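Local coordinates for putative ABC transporter amino acid-binding protein (Sinorhizobium meliloti, PDB 2Q88) that binds the compatible solute ectoine, probably delivering it to an ABC transporter for uptake in osmoprotection, at residues K137-E141 with A142-R146. Residues are numbered along the deposited sequence; the frame is centred on the assembly and turned at random.
Sequences KLALE and AGVPR
Val144 folds back over Ala139 where helix 134-141 ends in a Schellman motif, a worked example of how a positive-phi glycine turns a chain off its helix. Gly143 (phi 102°) makes the reversal, and Val144 N then donates a hydrogen bond of 3.0 Å to Ala139 O. Gly143 N donates the second bond of the motif, to Leu140 O (3.2 Å). Val144 lays its side chain against the Ala139 carbonyl: CG2, set anti to its own carbonyl carbon, stands 3.3 Å from Ala139 O and also meets Ala139 CB at 4.2 Å. Ile119, Ala120 and Val149 add apolar neighbours to this valine, joining the helix end to helix 116-121 and strand 149-151 within one alpha/beta lobe of the solute-binding fold.

Leu140 lays both methyls over one face of the Arg146 guanidinium; CD1 is 3.9 Å from NH1, and CD2 also lies 3.5 Å from Val144 O and near Arg146 CA. Bends at chi2 and chi3 (71° and -93°) fold the arginine back, so that NH2 forms a salt bridge with Glu136 of the same helix and a hydrogen bond to Val149 O. A water bridges the turn, donating to both Leu140 O and Val144 O at 2.7 Å each.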
ATOM      1  N   LYS A 137      -6.517   0.911  11.167  1.00 25.10           N
ATOM      2  CA  LYS A 137      -6.726  -0.267  12.019  1.00 25.31           C
ATOM      3  C   LYS A 137      -5.787  -0.281  13.233  1.00 24.82           C
ATOM      4  O   LYS A 137      -6.203  -0.629  14.332  1.00 24.26           O
ATOM      5  CB  LYS A 137      -6.595  -1.565  11.209  1.00 26.26           C
ATOM      6  CG  LYS A 137      -6.915  -2.848  11.999  1.00 26.88           C
ATOM      7  CD  LYS A 137      -8.395  -2.966  12.359  1.00 28.69           C
ATOM      8  CE  LYS A 137      -8.663  -4.211  13.214  1.00 29.97           C
ATOM      9  NZ  LYS A 137     -10.110  -4.396  13.484  1.00 32.82           N
ATOM     10  N   LEU A 138      -4.529   0.105  13.037  1.00 24.37           N
ATOM     11  CA  LEU A 138      -3.576   0.178  14.156  1.00 24.29           C
ATOM     12  C   LEU A 138      -3.991   1.201  15.203  1.00 24.27           C
ATOM     13  O   LEU A 138      -3.807   0.968  16.406  1.00 23.77           O
ATOM     14  CB  LEU A 138      -2.155   0.482  13.666  1.00 24.43           C
ATOM     15  CG  LEU A 138      -1.447  -0.607  12.863  1.00 22.92           C
ATOM     16  CD1 LEU A 138      -0.182  -0.056  12.227  1.00 21.44           C
ATOM     17  CD2 LEU A 138      -1.151  -1.846  13.720  1.00 22.64           C
ATOM     18  N   ALA A 139      -4.542   2.329  14.748  1.00 24.52           N
ATOM     19  CA  ALA A 139      -5.060   3.363  15.662  1.00 24.58           C
ATOM     20  C   ALA A 139      -6.226   2.815  16.467  1.00 24.59           C
ATOM     21  O   ALA A 139      -6.242   2.911  17.691  1.00 24.96           O
ATOM     22  CB  ALA A 139      -5.503   4.584  14.895  1.00 24.22           C
ATOM     23  N   LEU A 140      -7.198   2.236  15.771  1.00 24.97           N
ATOM     24  CA  LEU A 140      -8.358   1.608  16.420  1.00 25.45           C
ATOM     25  C   LEU A 140      -7.985   0.476  17.388  1.00 25.95           C
ATOM     26  O   LEU A 140      -8.590   0.362  18.458  1.00 25.71           O
ATOM     27  CB  LEU A 140      -9.359   1.115  15.372  1.00 25.11           C
ATOM     28  CG  LEU A 140     -10.028   2.200  14.518  1.00 25.54           C
ATOM     29  CD1 LEU A 140     -10.731   1.581  13.314  1.00 26.74           C
ATOM     30  CD2 LEU A 140     -10.998   3.064  15.332  1.00 27.49           C
ATOM     31  N   GLU A 141      -6.989  -0.339  17.030  1.00 26.17           N
ATOM     32  CA  GLU A 141      -6.531  -1.439  17.900  1.00 27.01           C
ATOM     33  C   GLU A 141      -5.786  -0.945  19.140  1.00 26.81           C
ATOM     34  O   GLU A 141      -5.751  -1.633  20.159  1.00 25.85           O
ATOM     35  CB  GLU A 141      -5.634  -2.424  17.140  1.00 27.00           C
ATOM     36  CG  GLU A 141      -6.324  -3.151  16.000  1.00 28.22           C
ATOM     37  CD  GLU A 141      -5.397  -4.070  15.230  1.00 29.37           C
ATOM     38  OE1 GLU A 141      -4.203  -3.734  15.058  1.00 34.13           O
ATOM     39  OE2 GLU A 141      -5.869  -5.138  14.783  1.00 33.35           O
ATOM     40  N   ALA A 142      -5.180   0.240  19.043  1.00 26.51           N
ATOM     41  CA  ALA A 142      -4.471   0.846  20.178  1.00 26.84           C
ATOM     42  C   ALA A 142      -5.443   1.502  21.147  1.00 26.99           C
ATOM     43  O   ALA A 142      -5.055   1.931  22.246  1.00 26.89           O
ATOM     44  CB  ALA A 142      -3.459   1.874  19.684  1.00 27.10           C
ATOM     45  N   GLY A 143      -6.703   1.595  20.731  1.00 26.99           N
ATOM     46  CA  GLY A 143      -7.743   2.173  21.568  1.00 26.90           C
ATOM     47  C   GLY A 143      -8.138   3.594  21.216  1.00 27.02           C
ATOM     48  O   GLY A 143      -8.876   4.221  21.968  1.00 26.70           O
ATOM     49  N   VAL A 144      -7.648   4.126  20.091  1.00 26.78           N
ATOM     50  CA  VAL A 144      -8.120   5.445  19.651  1.00 26.91           C
ATOM     51  C   VAL A 144      -9.580   5.264  19.229  1.00 27.10           C
ATOM     52  O   VAL A 144      -9.871   4.417  18.375  1.00 27.35           O
ATOM     53  CB  VAL A 144      -7.285   6.025  18.488  1.00 26.48           C
ATOM     54  CG1 VAL A 144      -7.735   7.448  18.158  1.00 27.00           C
ATOM     55  CG2 VAL A 144      -5.805   5.997  18.833  1.00 26.86           C
ATOM     56  N   PRO A 145     -10.492   6.015  19.850  1.00 27.35           N
ATOM     57  CA  PRO A 145     -11.918   5.943  19.517  1.00 27.25           C
ATOM     58  C   PRO A 145     -12.160   6.283  18.056  1.00 27.27           C
ATOM     59  O   PRO A 145     -11.402   7.064  17.478  1.00 26.42           O
ATOM     60  CB  PRO A 145     -12.533   7.036  20.398  1.00 27.67           C
ATOM     61  CG  PRO A 145     -11.578   7.209  21.505  1.00 27.11           C
ATOM     62  CD  PRO A 145     -10.235   6.975  20.943  1.00 27.15           C
ATOM     63  N   ARG A 146     -13.217   5.721  17.480  1.00 27.02           N
ATOM     64  CA  ARG A 146     -13.541   5.920  16.061  1.00 27.55           C
ATOM     65  C   ARG A 146     -13.590   7.402  15.682  1.00 27.53           C
ATOM     66  O   ARG A 146     -13.112   7.787  14.618  1.00 27.57           O
ATOM     67  CB  ARG A 146     -14.873   5.229  15.718  1.00 27.73           C
ATOM     68  CG  ARG A 146     -15.355   5.412  14.286  1.00 27.77           C
ATOM     69  CD  ARG A 146     -14.545   4.654  13.248  1.00 28.20           C
ATOM     70  NE  ARG A 146     -13.473   5.470  12.671  1.00 29.54           N
ATOM     71  CZ  ARG A 146     -12.732   5.091  11.634  1.00 29.20           C
ATOM     72  NH1 ARG A 146     -12.934   3.905  11.080  1.00 28.55           N
ATOM     73  NH2 ARG A 146     -11.786   5.888  11.154  1.00 28.86           N
TER
HETATM   74  O   HOH W   1     -10.614   1.949  19.202  1.00 32.00           O